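Side-chain contacts in uncharacterized conserved protein (PDB 2QYA), which is of unknown function but is a conserved archaeal protein of the DUF424 family, from Methanopyrus kandleri, found here as two chains: residues 52-55 and 56-59; 62-65 and 66-69; 39-42 and 43-46. The protein carries 2 engineered substitutions. All blocks are in the same frame, centred on the assembly; numbering follows the deposited sequence.

Contact 1 of 3, residues 52-55 and 56-59; sequences PDRA and AKKI
Arg54 meets Lys57 and Lys58, three and four residues further along the helix, through different torsions. Arg54 sends CG anti to its own backbone N (chi1 -159°) and runs extended as far as NE; Lys57 also starts anti (chi1 171°) and bends at its last torsion, so the two chains lie side by side and point the same way. Lys58 bends earlier, at chi2 (69°), and again at the end, which carries it across the arginine and sets its CE over one face of the guanidinium, 3.9 Å from Arg54 NH1. Lys58 NZ stands as close to that nitrogen, so two cationic groups are neighbours with no bond joining them. On the other branch, Arg54 NH2 and Lys57 NZ are 4.1 Å apart. A water lying in the guanidinium plane accepts a hydrogen bond of 2.5 Å from Arg54 NH2 and a weak one from Lys57 NZ, and probably eases the repulsion; Lys57 NZ also forms a salt bridge with Glu61, one turn on. All this belongs to the first turns of helix 52-66, which is amphipathic here: Arg54, Lys57 and Lys58 stand outward, whereas Ala55 and Ile59 are buried against the sheet. Its backbone is regular: Ala56 N reaches Pro52 O at 2.8 Å in a nearly straight bond, and Ile59 N reaches Ala55 O at 2.9 Å. The bond from Lys57 N to Asp53 O is longer, at 3.2 Å, and its donor is tilted from the carbonyl plane. Facing the sheet, Ile59 folds CD1 back to 3.5 Å from Ala55 O. Ala55 and Ile59 pack on Leu21 of strand 16-23, while Pro52 and Ala55 touch Val84 of helix 79-87.

Contact 2 of 3, residues 62-65 and 66-69; sequences AVQE and YEDE
Glu65 and Tyr66 lie side by side where helix 52-66 runs out into the loop before strand 71-77, and they form a CH-pi contact at this helix end. The evidence is geometric: Glu65 CG sits 3.9 Å from the centroid of the Tyr66 ring, 12° off the ring normal, hence over its centre. Glu65 CG is anti to the backbone N and the chain is extended beyond it, which lays the carboxylate almost flat over the outer part of the ring, the two planes 10° apart and stacked. Its OE1 comes 3.5 Å from Tyr66 OH. Tyr66 itself is packed further against Val17 of strand 16-23 and Val72 of strand 71-77, which places the ring against the sheet. Replacing Tyr66 with an alanine would probably strip the Glu65 methylenes of the aromatic face beneath them, set that side chain free to turn, and open a gap beside Val17 and Val72.

Among hydrogen bonds, Tyr66 N gives one to Ala62 O at 3.2 Å, bent to 140° at the hydrogen and tilted from the carbonyl plane. The following turn is held by Glu69 N bonding to Tyr66 O. A water takes part too, donating to Glu65 O and accepting from Asp68 N, and so bridges the helix end to the loop.

The polar and charged side chains make a looser set. Gln64 and Glu67 point the same way, their amide and carboxylate planes steeply inclined to each other. Asp68 forms a salt bridge with Arg112, and Glu67 makes a long, weak ion pair with the same arginine. Nearer the backbone, Glu67 CG rests 3.2 Å from Gln64 O.

Contact 3 of 3, residues 39-42 and 43-46; sequences HISE and PFYS
An inverse gamma turn centred on Ile40, followed by a tight turn through Pro43, links strand 36-39 to strand 48-50, and Ile40 and Tyr45 meet across it. Ile40 CG2 is placed over one face of the Tyr45 ring, 3.8 Å from the centroid and 26° off the normal, which makes this a CH-pi contact offset toward the rim of the ring; its nearest ring atom is Tyr45 CD2, at 3.4 Å. The torsions account for the approach: Ile40 CG2 is anti to the backbone N, while Tyr45 carries its ring beside its own N (chi1 -55°), back over the turn. Ser41 N lies in the ring plane at the edge, 3.5 Å from Tyr45 CD2, and His39 O is near the same plane. The gamma turn itself shows as a weak bond from Ser41 N to His39 O.

In the middle of the loop the turn is closed by one backbone bond, from Tyr45 N to Ser41 O at 2.8 Å, close to straight at 167°. Glu42, Pro43 and Phe44, all with helical backbone angles, make up a single alpha-turn. Glu42 CA also approaches Tyr45 O at 3.2 Å as a CA-H...O contact. Ser41 OG stands 3.6 Å from Pro43 CG and at the edge of the Phe44 ring, 3.8 Å from Phe44 CD2, near the ring plane.

This loop meets the second subunit as well: Phe44 makes a cation-pi contact with Lys70 of that chain and packs on its Gly12, and Tyr45 lies on its Gly14. Within its own chain, Ile40 and Tyr45 both rest on Cys22 of strand 16-23, with Ile40 also touching Leu31 of strand 30-33.

In the fold
From the N terminus the chain reaches contact 3 first, which closes the loop between the two-stranded sheet, at strand 36-39, and strand 48-50 at the edge of the six-stranded sheet. Contact 1 then opens helix 52-66, and contact 2 ends it and leads into strand 71-77. The three run in series, none nested or crossed. Contacts 1 and 2 share the helix, their centres about 15 Å apart, and both rest on strand 16-23, which contact 3 also touches. Contacts 2 and 3 lie on opposite sides of the chain's centre, about 25 Å between centres. Contact 3 also borders the second subunit.

Contact 1 of 3, residues 52-55 and 56-59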
loop_
_atom_site.group_PDB
_atom_site.type_symbol
_atom_site.label_atom_id
_atom_site.label_comp_id
_atom_site.label_asym_id
_atom_site.label_seq_id
_atom_site.Cartn_x
_atom_site.Cartn_y
_atom_site.Cartn_z
ATOM N N PRO A 52 -21.264 8.329 -0.022
ATOM C CA PRO A 52 -20.114 9.250 0.059
ATOM C C PRO A 52 -19.852 9.789 1.464
ATOM O O PRO A 52 -18.718 9.747 1.933
ATOM C CB PRO A 52 -20.492 10.389 -0.904
ATOM C CG PRO A 52 -21.821 9.973 -1.565
ATOM C CD PRO A 52 -22.032 8.520 -1.264
ATOM N N ASP A 53 -20.895 10.278 2.131
ATOM C CA ASP A 53 -20.758 10.841 3.475
ATOM C C ASP A 53 -20.250 9.808 4.463
ATOM O O ASP A 53 -19.441 10.127 5.324
ATOM C CB ASP A 53 -22.078 11.415 3.980
ATOM C CG ASP A 53 -22.399 12.771 3.388
ATOM O OD1 ASP A 53 -21.739 13.215 2.395
ATOM O OD2 ASP A 53 -23.333 13.404 3.927
ATOM N N ARG A 54 -20.729 8.574 4.351
ATOM C CA ARG A 54 -20.216 7.493 5.196
ATOM C C ARG A 54 -18.789 7.105 4.808
ATOM O O ARG A 54 -17.988 6.785 5.677
ATOM C CB ARG A 54 -21.141 6.261 5.208
ATOM C CG ARG A 54 -20.904 5.375 6.451
ATOM C CD ARG A 54 -21.874 4.166 6.611
ATOM N NE ARG A 54 -21.514 3.283 7.744
ATOM C CZ ARG A 54 -21.544 3.618 9.046
ATOM N NH1 ARG A 54 -21.209 2.715 9.978
ATOM N NH2 ARG A 54 -21.894 4.847 9.437
ATOM N N ALA A 55 -18.478 7.133 3.520
ATOM C CA ALA A 55 -17.098 6.871 3.088
ATOM C C ALA A 55 -16.114 7.900 3.680
ATOM O O ALA A 55 -15.101 7.518 4.272
ATOM C CB ALA A 55 -17.002 6.806 1.567
ATOM N N ALA A 56 -16.456 9.190 3.565
ATOM C CA ALA A 56 -15.668 10.278 4.160
ATOM C C ALA A 56 -15.407 10.089 5.644
ATOM O O ALA A 56 -14.284 10.315 6.119
ATOM C CB ALA A 56 -16.325 11.646 3.897
ATOM N N LYS A 57 -16.438 9.655 6.378
ATOM C CA LYS A 57 -16.292 9.389 7.812
ATOM C C LYS A 57 -15.285 8.252 8.058
ATOM O O LYS A 57 -14.384 8.399 8.883
ATOM C CB LYS A 57 -17.658 9.105 8.442
ATOM C CG LYS A 57 -17.630 8.601 9.868
ATOM C CD LYS A 57 -19.018 8.668 10.534
ATOM C CE LYS A 57 -19.004 8.029 11.944
ATOM N NZ LYS A 57 -18.981 6.517 11.863
ATOM N N LYS A 58 -15.435 7.134 7.344
ATOM C CA LYS A 58 -14.517 5.992 7.501
ATOM C C LYS A 58 -13.063 6.333 7.132
ATOM O O LYS A 58 -12.128 5.834 7.750
ATOM C CB LYS A 58 -14.987 4.764 6.707
ATOM C CG LYS A 58 -15.499 3.581 7.569
ATOM C CD LYS A 58 -16.829 3.895 8.292
ATOM C CE LYS A 58 -17.432 2.656 9.060
ATOM N NZ LYS A 58 -17.925 1.557 8.150
ATOM N N ILE A 59 -12.898 7.144 6.101
ATOM C CA ILE A 59 -11.580 7.595 5.645
ATOM C C ILE A 59 -10.916 8.442 6.716
ATOM O O ILE A 59 -9.797 8.154 7.106
ATOM C CB ILE A 59 -11.659 8.316 4.246
ATOM C CG1 ILE A 59 -11.224 7.370 3.153
ATOM C CG2 ILE A 59 -10.776 9.519 4.173
ATOM C CD1 ILE A 59 -12.112 6.249 2.979
HETATM O O HOH W 1 -22.276 5.421 11.853
#

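Contact 2 of 3, residues 62-65 and 66-69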
loop_
_atom_site.group_PDB
_atom_site.type_symbol
_atom_site.label_atom_id
_atom_site.label_comp_id
_atom_site.label_asym_id
_atom_site.label_seq_id
_atom_site.Cartn_x
_atom_site.Cartn_y
_atom_site.Cartn_z
ATOM N N ALA A 62 -9.865 6.062 9.652
ATOM C CA ALA A 62 -8.727 5.197 9.393
ATOM C C ALA A 62 -7.442 6.035 9.396
ATOM O O ALA A 62 -6.418 5.573 9.885
ATOM C CB ALA A 62 -8.889 4.443 8.086
ATOM N N VAL A 63 -7.514 7.270 8.889
ATOM C CA VAL A 63 -6.348 8.172 8.889
ATOM C C VAL A 63 -5.885 8.497 10.322
ATOM O O VAL A 63 -4.707 8.372 10.625
ATOM C CB VAL A 63 -6.578 9.451 8.018
ATOM C CG1 VAL A 63 -5.561 10.552 8.348
ATOM C CG2 VAL A 63 -6.488 9.102 6.551
ATOM N N GLN A 64 -6.815 8.873 11.201
ATOM C CA GLN A 64 -6.496 9.061 12.599
ATOM C C GLN A 64 -6.063 7.763 13.283
ATOM O O GLN A 64 -5.182 7.776 14.135
ATOM C CB GLN A 64 -7.663 9.707 13.367
ATOM C CG GLN A 64 -7.637 9.431 14.887
ATOM C CD GLN A 64 -8.063 10.631 15.747
ATOM O OE1 GLN A 64 -9.241 11.016 15.769
ATOM N NE2 GLN A 64 -7.110 11.193 16.493
ATOM N N GLU A 65 -6.682 6.644 12.925
ATOM C CA GLU A 65 -6.322 5.363 13.544
ATOM C C GLU A 65 -4.830 4.975 13.387
ATOM O O GLU A 65 -4.221 4.411 14.307
ATOM C CB GLU A 65 -7.201 4.262 12.959
ATOM C CG GLU A 65 -6.903 2.882 13.477
ATOM C CD GLU A 65 -8.014 1.869 13.157
ATOM O OE1 GLU A 65 -7.832 0.687 13.539
ATOM O OE2 GLU A 65 -9.062 2.253 12.554
ATOM N N TYR A 66 -4.273 5.246 12.210
ATOM C CA TYR A 66 -2.945 4.759 11.857
ATOM C C TYR A 66 -1.852 5.819 11.858
ATOM O O TYR A 66 -0.722 5.515 11.482
ATOM C CB TYR A 66 -3.003 4.059 10.503
ATOM C CG TYR A 66 -3.756 2.756 10.606
ATOM C CD1 TYR A 66 -3.259 1.705 11.376
ATOM C CD2 TYR A 66 -4.988 2.603 10.010
ATOM C CE1 TYR A 66 -3.973 0.499 11.504
ATOM C CE2 TYR A 66 -5.709 1.398 10.132
ATOM C CZ TYR A 66 -5.192 0.372 10.870
ATOM O OH TYR A 66 -5.901 -0.802 10.988
ATOM N N GLU A 67 -2.193 7.031 12.307
ATOM C CA GLU A 67 -1.325 8.192 12.232
ATOM C C GLU A 67 0.021 8.015 12.928
ATOM O O GLU A 67 0.960 8.719 12.588
ATOM C CB GLU A 67 -2.037 9.448 12.770
ATOM C CG GLU A 67 -2.357 9.322 14.238
ATOM C CD GLU A 67 -3.118 10.498 14.802
ATOM O OE1 GLU A 67 -3.389 11.469 14.045
ATOM O OE2 GLU A 67 -3.443 10.427 16.017
ATOM N N ASP A 68 0.112 7.107 13.901
ATOM C CA ASP A 68 1.375 6.890 14.606
ATOM C C ASP A 68 1.943 5.512 14.313
ATOM O O ASP A 68 2.914 5.099 14.932
ATOM C CB ASP A 68 1.222 7.021 16.129
ATOM C CG ASP A 68 0.885 8.438 16.587
ATOM O OD1 ASP A 68 1.387 9.426 16.043
ATOM O OD2 ASP A 68 0.121 8.568 17.547
ATOM N N GLU A 69 1.341 4.779 13.394
ATOM C CA GLU A 69 1.684 3.375 13.291
ATOM C C GLU A 69 1.998 2.862 11.904
ATOM O O GLU A 69 2.807 1.941 11.747
ATOM C CB GLU A 69 0.579 2.536 13.930
ATOM C CG GLU A 69 0.881 2.271 15.392
ATOM C CD GLU A 69 -0.328 2.420 16.265
ATOM O OE1 GLU A 69 -1.424 1.979 15.830
ATOM O OE2 GLU A 69 -0.174 2.980 17.385
HETATM O O HOH W 2 -1.997 5.460 15.278
#

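Contact 3 of 3, residues 39-42 and 43-46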
loop_
_atom_site.group_PDB
_atom_site.type_symbol
_atom_site.label_atom_id
_atom_site.label_comp_id
_atom_site.label_asym_id
_atom_site.label_seq_id
_atom_site.Cartn_x
_atom_site.Cartn_y
_atom_site.Cartn_z
ATOM N N HIS A 39 -7.653 -1.401 -16.561
ATOM C CA HIS A 39 -8.770 -2.287 -16.243
ATOM C C HIS A 39 -9.200 -2.021 -14.802
ATOM O O HIS A 39 -8.435 -2.266 -13.870
ATOM C CB HIS A 39 -8.340 -3.752 -16.416
ATOM C CG HIS A 39 -7.617 -4.017 -17.701
ATOM N ND1 HIS A 39 -6.242 -4.017 -17.794
ATOM C CD2 HIS A 39 -8.079 -4.270 -18.950
ATOM C CE1 HIS A 39 -5.887 -4.272 -19.042
ATOM N NE2 HIS A 39 -6.983 -4.432 -19.763
ATOM N N ILE A 40 -10.405 -1.488 -14.622
ATOM C CA ILE A 40 -10.935 -1.271 -13.268
ATOM C C ILE A 40 -11.471 -2.620 -12.760
ATOM O O ILE A 40 -12.682 -2.846 -12.683
ATOM C CB ILE A 40 -12.014 -0.145 -13.190
ATOM C CG1 ILE A 40 -11.762 0.971 -14.205
ATOM C CG2 ILE A 40 -12.091 0.440 -11.810
ATOM C CD1 ILE A 40 -10.402 1.641 -14.142
ATOM N N SER A 41 -10.534 -3.505 -12.413
ATOM C CA SER A 41 -10.815 -4.925 -12.166
ATOM C C SER A 41 -11.248 -5.199 -10.744
ATOM O O SER A 41 -10.740 -4.587 -9.810
ATOM C CB SER A 41 -9.586 -5.792 -12.508
ATOM O OG SER A 41 -8.552 -5.659 -11.537
ATOM N N GLU A 42 -12.174 -6.150 -10.615
ATOM C CA GLU A 42 -12.772 -6.562 -9.341
ATOM C C GLU A 42 -11.766 -6.896 -8.232
ATOM O O GLU A 42 -11.938 -6.437 -7.091
ATOM C CB GLU A 42 -13.782 -7.707 -9.547
ATOM C CG GLU A 42 -14.107 -8.501 -8.272
ATOM C CD GLU A 42 -15.605 -8.833 -8.091
ATOM O OE1 GLU A 42 -16.460 -8.264 -8.823
ATOM O OE2 GLU A 42 -15.918 -9.655 -7.184
ATOM N N PRO A 43 -10.708 -7.677 -8.541
ATOM C CA PRO A 43 -9.795 -7.953 -7.424
ATOM C C PRO A 43 -9.206 -6.666 -6.793
ATOM O O PRO A 43 -9.266 -6.520 -5.584
ATOM C CB PRO A 43 -8.721 -8.846 -8.054
ATOM C CG PRO A 43 -8.818 -8.583 -9.519
ATOM C CD PRO A 43 -10.260 -8.318 -9.787
ATOM N N PHE A 44 -8.714 -5.735 -7.612
ATOM C CA PHE A 44 -8.111 -4.482 -7.127
ATOM C C PHE A 44 -9.119 -3.452 -6.644
ATOM O O PHE A 44 -8.917 -2.788 -5.619
ATOM C CB PHE A 44 -7.257 -3.852 -8.218
ATOM C CG PHE A 44 -5.882 -4.407 -8.290
ATOM C CD1 PHE A 44 -4.858 -3.849 -7.537
ATOM C CD2 PHE A 44 -5.600 -5.495 -9.108
ATOM C CE1 PHE A 44 -3.572 -4.362 -7.600
ATOM C CE2 PHE A 44 -4.308 -6.026 -9.179
ATOM C CZ PHE A 44 -3.289 -5.457 -8.424
ATOM N N TYR A 45 -10.196 -3.304 -7.404
ATOM C CA TYR A 45 -11.251 -2.382 -7.054
ATOM C C TYR A 45 -12.466 -3.218 -6.725
ATOM O O TYR A 45 -13.048 -3.837 -7.604
ATOM C CB TYR A 45 -11.559 -1.470 -8.229
ATOM C CG TYR A 45 -10.367 -0.728 -8.775
ATOM C CD1 TYR A 45 -9.899 0.432 -8.163
ATOM C CD2 TYR A 45 -9.718 -1.172 -9.933
ATOM C CE1 TYR A 45 -8.790 1.128 -8.697
ATOM C CE2 TYR A 45 -8.613 -0.484 -10.467
ATOM C CZ TYR A 45 -8.166 0.660 -9.841
ATOM O OH TYR A 45 -7.096 1.343 -10.368
ATOM N N SER A 46 -12.831 -3.272 -5.462
ATOM C CA SER A 46 -13.974 -4.065 -5.054
ATOM C C SER A 46 -14.096 -3.838 -3.595
ATOM O O SER A 46 -13.477 -4.552 -2.814
ATOM C CB SER A 46 -13.732 -5.556 -5.284
ATOM O OG SER A 46 -12.716 -6.011 -4.388
#